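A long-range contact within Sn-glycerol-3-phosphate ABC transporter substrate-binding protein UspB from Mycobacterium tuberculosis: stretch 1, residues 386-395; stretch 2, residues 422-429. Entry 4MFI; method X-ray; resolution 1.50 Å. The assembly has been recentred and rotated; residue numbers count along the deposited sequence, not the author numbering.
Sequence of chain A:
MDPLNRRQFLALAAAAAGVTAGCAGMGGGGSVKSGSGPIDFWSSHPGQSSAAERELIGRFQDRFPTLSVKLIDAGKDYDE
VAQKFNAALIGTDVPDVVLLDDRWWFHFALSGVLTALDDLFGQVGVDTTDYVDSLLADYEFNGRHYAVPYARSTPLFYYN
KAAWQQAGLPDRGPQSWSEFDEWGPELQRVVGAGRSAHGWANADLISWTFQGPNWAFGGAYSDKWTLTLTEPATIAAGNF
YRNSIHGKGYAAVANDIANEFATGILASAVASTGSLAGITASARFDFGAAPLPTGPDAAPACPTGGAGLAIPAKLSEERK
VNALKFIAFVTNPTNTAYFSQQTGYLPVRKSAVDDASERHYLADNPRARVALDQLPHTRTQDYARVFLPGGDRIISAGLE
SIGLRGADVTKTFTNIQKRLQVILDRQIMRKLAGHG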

# COMPACT_ATOMS: atom_id res chain seq x y z
N VAL A 386 4.05 -2.97 9.54
CA VAL A 386 4.58 -3.84 8.47
C VAL A 386 5.66 -4.85 8.84
O VAL A 386 5.85 -5.82 8.11
N PHE A 387 6.37 -4.62 9.94
CA PHE A 387 7.47 -5.52 10.35
C PHE A 387 7.15 -6.34 11.59
O PHE A 387 7.82 -7.32 11.88
N LEU A 388 6.13 -5.92 12.33
CA LEU A 388 5.78 -6.56 13.59
C LEU A 388 4.63 -7.52 13.29
O LEU A 388 3.60 -7.10 12.77
N PRO A 389 4.81 -8.81 13.59
CA PRO A 389 3.83 -9.83 13.22
C PRO A 389 2.42 -9.50 13.68
O PRO A 389 2.20 -9.26 14.87
N GLY A 390 1.49 -9.48 12.73
CA GLY A 390 0.10 -9.14 13.00
C GLY A 390 -0.20 -7.70 13.40
O GLY A 390 -1.34 -7.39 13.75
N GLY A 391 0.79 -6.82 13.34
CA GLY A 391 0.59 -5.46 13.81
C GLY A 391 -0.53 -4.74 13.09
O GLY A 391 -1.32 -3.99 13.69
N ASP A 392 -0.61 -4.94 11.78
CA ASP A 392 -1.70 -4.38 11.00
C ASP A 392 -3.06 -4.82 11.52
O ASP A 392 -3.98 -4.01 11.65
N ARG A 393 -3.19 -6.11 11.84
CA ARG A 393 -4.47 -6.67 12.24
C ARG A 393 -4.85 -6.26 13.67
O ARG A 393 -6.01 -5.98 13.97
N ILE A 394 -3.85 -6.25 14.55
CA ILE A 394 -4.08 -5.89 15.95
C ILE A 394 -4.40 -4.40 16.08
O ILE A 394 -5.34 -4.01 16.79
N ILE A 395 -3.64 -3.55 15.40
CA ILE A 395 -3.96 -2.12 15.40
C ILE A 395 -5.34 -1.85 14.77
O ILE A 395 -6.13 -1.07 15.30
N VAL A 422 5.19 -7.26 23.45
CA VAL A 422 5.47 -8.67 23.71
C VAL A 422 5.75 -9.43 22.42
O VAL A 422 6.73 -10.18 22.33
N ILE A 423 4.93 -9.21 21.40
CA ILE A 423 5.12 -9.90 20.12
C ILE A 423 6.44 -9.48 19.46
O ILE A 423 7.20 -10.32 18.98
N LEU A 424 6.70 -8.18 19.44
CA LEU A 424 7.93 -7.66 18.85
C LEU A 424 9.17 -8.26 19.52
O LEU A 424 10.09 -8.74 18.85
N ASP A 425 9.19 -8.25 20.85
CA ASP A 425 10.35 -8.74 21.59
C ASP A 425 10.53 -10.25 21.48
O ASP A 425 11.65 -10.76 21.55
N ARG A 426 9.43 -10.98 21.29
CA ARG A 426 9.55 -12.43 21.20
C ARG A 426 9.82 -12.95 19.79
O ARG A 426 10.50 -13.97 19.63
N GLN A 427 9.33 -12.23 18.77
CA GLN A 427 9.43 -12.71 17.38
C GLN A 427 10.51 -12.05 16.55
O GLN A 427 11.05 -12.68 15.63
N ILE A 428 10.83 -10.80 16.85
CA ILE A 428 11.65 -10.00 15.95
C ILE A 428 12.99 -9.62 16.54
O ILE A 428 14.04 -9.85 15.92
N MET A 429 12.98 -9.04 17.74
CA MET A 429 14.19 -8.40 18.25
C MET A 429 15.37 -9.35 18.44
O MET A 429 16.51 -8.97 18.16

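No hydrogen bond joins these two stretches of UspB; a turn leading into one helix is held against another helical stretch mainly by apolar side-chain packing, with two backbone carbonyl oxygens also touching methyl groups. The example illustrates how a single branched side chain can serve several partners at once. Ile423 points toward the first stretch in the m, t rotamer. Its CG2 lies 3.8 Å from CD2 of Leu388, 3.9 Å from CB of Pro389 and, closer still, 3.6 Å from O of Pro389, while its CD1 reaches 3.6 Å from CD1 of Ile394, itself m, t and pointing toward the second stretch.

Leu388, t, t, leaves its backbone sideways, yet its end comes nearer: besides meeting Ile423, it places CD1 3.9 Å from CB of Leu424 (t, p). Pro389, with a C-gamma exo pucker, points toward the second stretch, with CG 3.8 Å from CB of Gln427 and CD 3.7 Å from CG1 of Ile428. Ile428, m, m, also sets its CD1 3.7 Å from the carbonyl O of Phe387, whose ring leads away.

The turn supplies its own polar order, Gly391 N donating to Leu388 O at 2.9 Å. No polar side chain makes a hydrogen bond across the contact: Gln427 (m, m) points toward the first stretch but touches Pro389 through CB, while its OE1 accepts a weak hydrogen bond from Arg426 NH1 at 2.7 Å.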

# COMPACT_ATOMS: atom_id res chain seq x y z
CB VAL A 386 5.07 -3.02 7.24
CG1 VAL A 386 3.88 -2.37 6.52
CG2 VAL A 386 6.13 -1.98 7.65
CB PHE A 387 8.75 -4.73 10.64
CG PHE A 387 9.37 -4.04 9.44
CD1 PHE A 387 8.92 -4.29 8.15
CD2 PHE A 387 10.43 -3.17 9.63
CE1 PHE A 387 9.52 -3.65 7.05
CE2 PHE A 387 11.03 -2.55 8.54
CZ PHE A 387 10.57 -2.79 7.25
CB LEU A 388 5.34 -5.47 14.58
CG LEU A 388 5.19 -5.80 16.07
CD1 LEU A 388 5.15 -4.51 16.87
CD2 LEU A 388 3.94 -6.65 16.35
CB PRO A 389 4.34 -11.09 13.93
CG PRO A 389 5.81 -10.89 14.01
CD PRO A 389 5.99 -9.40 14.25
CB ASP A 392 -1.56 -4.73 9.52
CG ASP A 392 -1.61 -6.22 9.26
OD1 ASP A 392 -0.93 -6.98 9.98
OD2 ASP A 392 -2.33 -6.64 8.32
CB ARG A 393 -4.44 -8.19 12.11
CG ARG A 393 -4.07 -8.71 10.71
CD ARG A 393 -5.05 -8.27 9.63
NE ARG A 393 -6.44 -8.56 9.99
CZ ARG A 393 -7.48 -8.36 9.18
NH1 ARG A 393 -7.29 -7.89 7.95
NH2 ARG A 393 -8.71 -8.63 9.59
CB ILE A 394 -2.86 -6.29 16.81
CG1 ILE A 394 -2.68 -7.81 16.80
CG2 ILE A 394 -2.99 -5.74 18.23
CD1 ILE A 394 -1.37 -8.29 17.40
CB ILE A 395 -2.86 -1.30 14.71
CG1 ILE A 395 -1.56 -1.39 15.52
CG2 ILE A 395 -3.28 0.15 14.54
CD1 ILE A 395 -0.31 -0.88 14.80
CB VAL A 422 4.32 -9.32 24.51
CG1 VAL A 422 4.47 -10.83 24.55
CG2 VAL A 422 4.28 -8.76 25.92
CB ILE A 423 3.93 -9.67 19.17
CG1 ILE A 423 2.68 -10.39 19.70
CG2 ILE A 423 4.25 -10.16 17.74
CD1 ILE A 423 1.40 -9.96 19.03
CB LEU A 424 7.96 -6.14 18.98
CG LEU A 424 9.13 -5.44 18.30
CD1 LEU A 424 9.02 -5.60 16.78
CD2 LEU A 424 9.16 -3.98 18.70
CB ASP A 425 10.28 -8.31 23.06
CG ASP A 425 10.40 -6.81 23.24
OD1 ASP A 425 10.92 -6.15 22.31
OD2 ASP A 425 9.99 -6.30 24.30
CB ARG A 426 8.34 -13.14 21.84
CG ARG A 426 7.16 -13.38 20.96
CD ARG A 426 6.03 -14.07 21.73
NE ARG A 426 6.45 -15.26 22.49
CZ ARG A 426 6.64 -16.47 21.96
NH1 ARG A 426 6.50 -16.67 20.66
NH2 ARG A 426 7.00 -17.48 22.73
CB GLN A 427 8.10 -12.51 16.64
CG GLN A 427 6.90 -13.21 17.26
CD GLN A 427 7.10 -14.70 17.40
OE1 GLN A 427 7.30 -15.20 18.50
NE2 GLN A 427 7.04 -15.41 16.28
CB ILE A 428 10.93 -8.70 15.51
CG1 ILE A 428 9.58 -9.03 14.86
CG2 ILE A 428 11.82 -7.86 14.59
CD1 ILE A 428 9.68 -9.97 13.67
CB MET A 429 13.87 -7.57 19.51
CG MET A 429 12.73 -6.57 19.29
SD MET A 429 12.90 -5.51 17.80
CE MET A 429 13.91 -4.22 18.47